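Local coordinates for extracellular solute-binding protein (Bordetella parapertussis, PDB 3PU5) that probably captures a small solute, perhaps a polyamine, outside the cytoplasmic membrane and delivers it to a transporter for uptake, at residues A[59-64]-A[249-254]; A[156-161]-A[236-241]. All blocks are in the same frame, centred on the assembly; numbering follows the deposited sequence.

Contact 1: A[59-64]-A[249-254]; sequences PYDVAA and GGKEDL. With GOL (glycerol), chain B.
Asp61 and Lys251 meet through one hydrogen bond from a backbone N-H to a carboxylate oxygen, and through a shared glycerol. The direct bond runs from Lys251 N to Asp61 OD2, 2.9 Å and practically straight at 179°. It reaches the oxygen on its anti side, 31° out of the carboxylate plane. CG of Asp61 stands beside its own backbone N, which swings the carboxylate across to the turn before helix 252-262, an inverse gamma turn centred on Lys251; the other oxygen, OD1, takes a second bond from the backbone N of Tyr9.

The glycerol, probably from the crystallisation liquor, bridges the two side chains. Its O2 donates to Asp61 OD1 (2.6 Å), while O3 lies so close to Asp61 OD2 that this bond is doubtful in detail. Lys251 runs extended to CE and bends only at its last torsion (chi4 76°), bringing NZ within 3.0 Å of glycerol O2 in a weak bond. Asp61 OD2 and Lys251 NZ themselves stay 4.7 Å apart.

Van der Waals contact is slight. Lys251 CB passes 3.6 Å from Asp61 OD2, and Gly250 CA comes to 3.7 Å of the same oxygen.

With OD1 held by Tyr9 N and OD2 by Lys251 N, the buried Asp61 ties strand 7-12 to the N-cap residue of helix 252-262. The nearby ammonium probably favours the ionised carboxylate, with glycerol taking the place between the two charges.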
ATOM      1  N   PRO A  59      -9.147 -21.598 -11.431  1.00 26.11           N
ATOM      2  CA  PRO A  59      -7.823 -21.642 -12.053  1.00 27.02           C
ATOM      3  C   PRO A  59      -6.732 -21.311 -11.025  1.00 25.12           C
ATOM      4  O   PRO A  59      -5.591 -21.781 -11.145  1.00 24.81           O
ATOM      5  CB  PRO A  59      -7.911 -20.544 -13.110  1.00 26.57           C
ATOM      6  CG  PRO A  59      -8.883 -19.554 -12.540  1.00 25.62           C
ATOM      7  CD  PRO A  59      -9.808 -20.294 -11.604  1.00 26.11           C
ATOM      8  N   TYR A  60      -7.092 -20.526 -10.011  1.00 20.69           N
ATOM      9  CA  TYR A  60      -6.128 -20.093  -9.010  1.00 17.76           C
ATOM     10  C   TYR A  60      -6.497 -20.553  -7.606  1.00 14.89           C
ATOM     11  O   TYR A  60      -7.676 -20.643  -7.253  1.00 15.30           O
ATOM     12  CB  TYR A  60      -5.955 -18.567  -9.038  1.00 17.69           C
ATOM     13  CG  TYR A  60      -5.774 -18.000 -10.429  1.00 19.54           C
ATOM     14  CD1 TYR A  60      -4.996 -18.663 -11.375  1.00 21.35           C
ATOM     15  CD2 TYR A  60      -6.387 -16.812 -10.800  1.00 19.64           C
ATOM     16  CE1 TYR A  60      -4.835 -18.157 -12.658  1.00 24.05           C
ATOM     17  CE2 TYR A  60      -6.226 -16.292 -12.079  1.00 22.64           C
ATOM     18  CZ  TYR A  60      -5.451 -16.970 -13.005  1.00 21.70           C
ATOM     19  OH  TYR A  60      -5.291 -16.460 -14.283  1.00 26.08           O
ATOM     20  N   ASP A  61      -5.473 -20.826  -6.804  1.00 13.60           N
ATOM     21  CA  ASP A  61      -5.649 -21.269  -5.421  1.00 13.58           C
ATOM     22  C   ASP A  61      -5.482 -20.126  -4.412  1.00 12.97           C
ATOM     23  O   ASP A  61      -6.087 -20.135  -3.333  1.00 11.03           O
ATOM     24  CB  ASP A  61      -4.645 -22.376  -5.117  1.00 11.43           C
ATOM     25  CG  ASP A  61      -4.732 -23.509  -6.117  1.00 14.69           C
ATOM     26  OD1 ASP A  61      -3.806 -23.652  -6.947  1.00 11.90           O
ATOM     27  OD2 ASP A  61      -5.753 -24.222  -6.090  1.00 13.34           O
ATOM     28  N   VAL A  62      -4.643 -19.157  -4.760  1.00 11.95           N
ATOM     29  CA  VAL A  62      -4.390 -18.015  -3.883  1.00 10.82           C
ATOM     30  C   VAL A  62      -4.611 -16.726  -4.651  1.00  9.95           C
ATOM     31  O   VAL A  62      -4.009 -16.504  -5.705  1.00 10.72           O
ATOM     32  CB  VAL A  62      -2.969 -18.040  -3.277  1.00  9.10           C
ATOM     33  CG1 VAL A  62      -2.693 -16.747  -2.477  1.00  9.03           C
ATOM     34  CG2 VAL A  62      -2.800 -19.262  -2.380  1.00  8.73           C
ATOM     35  N   ALA A  63      -5.511 -15.899  -4.132  1.00 10.26           N
ATOM     36  CA  ALA A  63      -5.787 -14.603  -4.720  1.00  9.41           C
ATOM     37  C   ALA A  63      -4.870 -13.604  -4.062  1.00 11.11           C
ATOM     38  O   ALA A  63      -4.926 -13.413  -2.851  1.00 10.22           O
ATOM     39  CB  ALA A  63      -7.237 -14.215  -4.500  1.00  8.44           C
ATOM     40  N   ALA A  64      -4.010 -12.977  -4.855  1.00  9.32           N
ATOM     41  CA  ALA A  64      -3.068 -12.019  -4.310  1.00 11.15           C
ATOM     42  C   ALA A  64      -2.981 -10.824  -5.238  1.00 12.38           C
ATOM     43  O   ALA A  64      -2.303 -10.880  -6.272  1.00 18.07           O
ATOM     44  CB  ALA A  64      -1.694 -12.674  -4.132  1.00  9.19           C
ATOM     45  N   GLY A 249     -12.802 -23.380  -3.067  1.00 15.92           N
ATOM     46  CA  GLY A 249     -12.895 -24.476  -4.018  1.00 15.28           C
ATOM     47  C   GLY A 249     -11.585 -24.847  -4.688  1.00 18.32           C
ATOM     48  O   GLY A 249     -11.538 -25.776  -5.487  1.00 17.01           O
ATOM     49  N   GLY A 250     -10.519 -24.111  -4.383  1.00 16.14           N
ATOM     50  CA  GLY A 250      -9.199 -24.460  -4.883  1.00 16.33           C
ATOM     51  C   GLY A 250      -8.565 -25.491  -3.963  1.00 16.66           C
ATOM     52  O   GLY A 250      -9.265 -26.141  -3.186  1.00 16.23           O
ATOM     53  N   LYS A 251      -7.246 -25.656  -4.054  1.00 16.13           N
ATOM     54  CA  LYS A 251      -6.527 -26.555  -3.156  1.00 14.41           C
ATOM     55  C   LYS A 251      -6.312 -25.835  -1.832  1.00 15.80           C
ATOM     56  O   LYS A 251      -5.215 -25.347  -1.546  1.00 14.08           O
ATOM     57  CB  LYS A 251      -5.189 -26.977  -3.768  1.00 16.53           C
ATOM     58  CG  LYS A 251      -5.333 -27.840  -5.025  1.00 17.11           C
ATOM     59  CD  LYS A 251      -3.986 -28.119  -5.670  1.00 19.70           C
ATOM     60  CE  LYS A 251      -4.127 -29.074  -6.855  1.00 21.94           C
ATOM     61  NZ  LYS A 251      -4.682 -28.381  -8.032  1.00 20.62           N
ATOM     62  N   GLU A 252      -7.376 -25.771  -1.033  1.00 15.97           N
ATOM     63  CA  GLU A 252      -7.452 -24.832   0.082  1.00 15.95           C
ATOM     64  C   GLU A 252      -6.418 -25.069   1.167  1.00 14.63           C
ATOM     65  O   GLU A 252      -5.911 -24.119   1.751  1.00 13.61           O
ATOM     66  CB  GLU A 252      -8.866 -24.809   0.672  1.00 17.36           C
ATOM     67  CG  GLU A 252      -9.913 -24.351  -0.333  1.00 16.86           C
ATOM     68  CD  GLU A 252     -11.249 -24.056   0.309  1.00 17.90           C
ATOM     69  OE1 GLU A 252     -11.358 -24.192   1.544  1.00 22.00           O
ATOM     70  OE2 GLU A 252     -12.189 -23.675  -0.417  1.00 19.90           O
ATOM     71  N   ASP A 253      -6.092 -26.331   1.430  1.00 15.45           N
ATOM     72  CA  ASP A 253      -5.110 -26.638   2.468  1.00 16.28           C
ATOM     73  C   ASP A 253      -3.692 -26.259   2.054  1.00 12.58           C
ATOM     74  O   ASP A 253      -2.928 -25.727   2.854  1.00 14.03           O
ATOM     75  CB  ASP A 253      -5.198 -28.105   2.897  1.00 19.74           C
ATOM     76  CG  ASP A 253      -6.445 -28.390   3.721  1.00 22.37           C
ATOM     77  OD1 ASP A 253      -6.900 -27.475   4.442  1.00 26.73           O
ATOM     78  OD2 ASP A 253      -6.978 -29.517   3.645  1.00 30.18           O
ATOM     79  N   LEU A 254      -3.338 -26.512   0.803  1.00 12.29           N
ATOM     80  CA  LEU A 254      -2.041 -26.062   0.301  1.00 12.86           C
ATOM     81  C   LEU A 254      -1.982 -24.526   0.250  1.00 11.59           C
ATOM     82  O   LEU A 254      -0.968 -23.924   0.584  1.00 13.56           O
ATOM     83  CB  LEU A 254      -1.768 -26.648  -1.083  1.00 13.74           C
ATOM     84  CG  LEU A 254      -1.843 -28.173  -1.173  1.00 17.34           C
ATOM     85  CD1 LEU A 254      -1.302 -28.665  -2.513  1.00 19.06           C
ATOM     86  CD2 LEU A 254      -1.067 -28.795  -0.026  1.00 16.97           C
TER
HETATM   87  C1  GOL B   2      -5.187 -25.149 -11.003  1.00 21.94           C
HETATM   88  O1  GOL B   2      -5.899 -26.025 -11.863  1.00 24.90           O
HETATM   89  C2  GOL B   2      -5.475 -25.527  -9.549  1.00 24.11           C
HETATM   90  O2  GOL B   2      -4.298 -25.461  -8.754  1.00 20.23           O
HETATM   91  C3  GOL B   2      -6.566 -24.632  -8.965  1.00 23.07           C
HETATM   92  O3  GOL B   2      -7.155 -25.275  -7.855  1.00 18.59           O

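Contact 2: A[156-161]-A[236-241]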
ATOM      1  N   GLY A 156      -4.190   9.237  -3.997  1.00 10.73           N
ATOM      2  CA  GLY A 156      -4.704  10.559  -3.693  1.00 10.75           C
ATOM      3  C   GLY A 156      -5.860  10.520  -2.706  1.00 11.59           C
ATOM      4  O   GLY A 156      -5.905  11.296  -1.749  1.00 10.02           O
ATOM      5  N   ALA A 157      -6.811   9.623  -2.945  1.00  9.54           N
ATOM      6  CA  ALA A 157      -7.959   9.505  -2.055  1.00 11.82           C
ATOM      7  C   ALA A 157      -7.505   9.276  -0.624  1.00 11.42           C
ATOM      8  O   ALA A 157      -8.092   9.817   0.313  1.00 11.44           O
ATOM      9  CB  ALA A 157      -8.886   8.379  -2.508  1.00 14.19           C
ATOM     10  N   GLU A 158      -6.456   8.472  -0.460  1.00  9.85           N
ATOM     11  CA  GLU A 158      -5.937   8.129   0.865  1.00 11.10           C
ATOM     12  C   GLU A 158      -5.365   9.341   1.607  1.00 12.01           C
ATOM     13  O   GLU A 158      -5.669   9.558   2.779  1.00  9.87           O
ATOM     14  CB  GLU A 158      -4.866   7.031   0.765  1.00 11.31           C
ATOM     15  CG  GLU A 158      -5.402   5.594   0.571  1.00 11.87           C
ATOM     16  CD  GLU A 158      -5.856   5.277  -0.858  1.00 14.53           C
ATOM     17  OE1 GLU A 158      -5.861   6.188  -1.719  1.00 12.53           O
ATOM     18  OE2 GLU A 158      -6.218   4.100  -1.119  1.00 14.00           O
ATOM     19  N   VAL A 159      -4.519  10.113   0.933  1.00 10.16           N
ATOM     20  CA  VAL A 159      -3.946  11.309   1.548  1.00 11.50           C
ATOM     21  C   VAL A 159      -5.048  12.290   1.954  1.00 11.06           C
ATOM     22  O   VAL A 159      -5.041  12.807   3.067  1.00 12.20           O
ATOM     23  CB  VAL A 159      -2.927  11.999   0.621  1.00  9.40           C
ATOM     24  CG1 VAL A 159      -2.317  13.221   1.310  1.00  9.63           C
ATOM     25  CG2 VAL A 159      -1.838  11.022   0.248  1.00 10.54           C
ATOM     26  N   LEU A 160      -5.993  12.537   1.051  1.00  9.93           N
ATOM     27  CA  LEU A 160      -7.127  13.417   1.357  1.00 10.15           C
ATOM     28  C   LEU A 160      -7.923  12.921   2.568  1.00 12.73           C
ATOM     29  O   LEU A 160      -8.372  13.718   3.396  1.00 13.51           O
ATOM     30  CB  LEU A 160      -8.043  13.565   0.141  1.00 11.31           C
ATOM     31  CG  LEU A 160      -7.497  14.398  -1.028  1.00 12.61           C
ATOM     32  CD1 LEU A 160      -8.288  14.130  -2.295  1.00  9.08           C
ATOM     33  CD2 LEU A 160      -7.506  15.890  -0.675  1.00 12.60           C
ATOM     34  N   SER A 161      -8.093  11.604   2.677  1.00 12.71           N
ATOM     35  CA  SER A 161      -8.760  11.030   3.849  1.00 14.61           C
ATOM     36  C   SER A 161      -8.102  11.471   5.154  1.00 13.98           C
ATOM     37  O   SER A 161      -8.790  11.737   6.145  1.00 14.01           O
ATOM     38  CB  SER A 161      -8.788   9.504   3.775  1.00 13.82           C
ATOM     39  OG  SER A 161      -9.786   9.069   2.876  1.00 16.79           O
ATOM     40  N   GLY A 236       0.737   9.875  11.652  1.00 13.34           N
ATOM     41  CA  GLY A 236       0.841   8.575  11.013  1.00 13.90           C
ATOM     42  C   GLY A 236       0.955   8.677   9.502  1.00 11.69           C
ATOM     43  O   GLY A 236       0.331   9.532   8.875  1.00 12.19           O
ATOM     44  N   ALA A 237       1.762   7.804   8.910  1.00 10.93           N
ATOM     45  CA  ALA A 237       1.768   7.656   7.458  1.00 10.91           C
ATOM     46  C   ALA A 237       0.511   6.887   7.010  1.00 12.00           C
ATOM     47  O   ALA A 237      -0.082   6.131   7.785  1.00 11.57           O
ATOM     48  CB  ALA A 237       3.038   6.963   6.993  1.00  9.75           C
ATOM     49  N   VAL A 238       0.097   7.105   5.769  1.00 11.87           N
ATOM     50  CA  VAL A 238      -1.098   6.469   5.234  1.00 11.81           C
ATOM     51  C   VAL A 238      -0.658   5.348   4.325  1.00  9.09           C
ATOM     52  O   VAL A 238      -0.021   5.591   3.300  1.00  8.54           O
ATOM     53  CB  VAL A 238      -1.914   7.441   4.405  1.00 14.42           C
ATOM     54  CG1 VAL A 238      -3.305   6.871   4.157  1.00 16.58           C
ATOM     55  CG2 VAL A 238      -1.973   8.770   5.105  1.00 19.00           C
ATOM     56  N   SER A 239      -1.016   4.126   4.698  1.00 10.16           N
ATOM     57  CA  SER A 239      -0.412   2.954   4.105  1.00 10.14           C
ATOM     58  C   SER A 239      -1.426   2.086   3.410  1.00 11.33           C
ATOM     59  O   SER A 239      -2.590   2.026   3.801  1.00 11.90           O
ATOM     60  CB  SER A 239       0.309   2.153   5.175  1.00  9.63           C
ATOM     61  OG  SER A 239       1.261   2.970   5.833  1.00 10.85           O
ATOM     62  N   SER A 240      -0.969   1.420   2.360  1.00  8.81           N
ATOM     63  CA  SER A 240      -1.818   0.532   1.600  1.00 11.63           C
ATOM     64  C   SER A 240      -0.961  -0.649   1.177  1.00 10.27           C
ATOM     65  O   SER A 240       0.272  -0.586   1.207  1.00 11.34           O
ATOM     66  CB  SER A 240      -2.372   1.249   0.369  1.00 11.26           C
ATOM     67  OG  SER A 240      -3.112   2.404   0.728  1.00 14.14           O
ATOM     68  N   GLY A 241      -1.607  -1.722   0.756  1.00 10.21           N
ATOM     69  CA  GLY A 241      -0.863  -2.879   0.311  1.00  9.61           C
ATOM     70  C   GLY A 241      -1.754  -3.884  -0.379  1.00  9.43           C
ATOM     71  O   GLY A 241      -2.980  -3.789  -0.314  1.00  8.57           O
TER
HETATM   72  O   HOH W   1      -5.639   2.330   0.946  1.00 11.97           O
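Ser240 OG and Glu158 OE2 grip one water between them, at 2.5 Å from the serine oxygen and 2.8 Å from the glutamate oxygen, to which the water donates. Glu158 OE2 also forms a salt bridge with Arg155, the residue just before helix 156-167, whose side chain touches Ser240 as well. The water therefore carries the link from a charged pair around the start of the helix to the strand. Without it the two oxygens are too far apart to bond, since Ser240 OG lies 4.0 Å from Glu158 OE2.

The first torsion of Glu158 (chi1 -78°) sets CG toward the strand, 3.9 Å from Ser240 OG; the bend at chi2 (78°) then turns the carboxylate back along the helix toward its N-terminal end. Beside this polar pairing is an apolar one: Val238 CG1, set anti to its backbone N (chi1 -166°), points at the helix and comes within 3.7 Å of Glu158 CB and 3.8 Å of Glu158 O. Val238 and Ser240 lie two apart on the strand, so both face the helix while Ser239 turns away to Ser112.

Leu308 of helix 305-322 packs on Glu158 too, and Val159 reaches Val113 of strand 111-117, the neighbour of strand 238-246. The arrangement is a helix laid over a β-strand, joined by one valine and one water, consistent with the α/β architecture of periplasmic-binding-type proteins.

Starting from the N terminus, the chain passes 59-64, at the head of strand 62-65, then helix 156-167, which supplies the first half of contact 2. After 74 further residues, contact 2 closes its loop at 236-241, on the first part of strand 238-246. That strand runs on antiparallel to strand 62-65 and leads to the turn before helix 252-262, where contact 1 closes the longer loop. Contact 2 is thus nested within contact 1. Their centres are 30 Å apart and they do not touch, yet strand 238-246 serves both: one end is packed against helix 156-167, the other leads to the turn tied to 59-64.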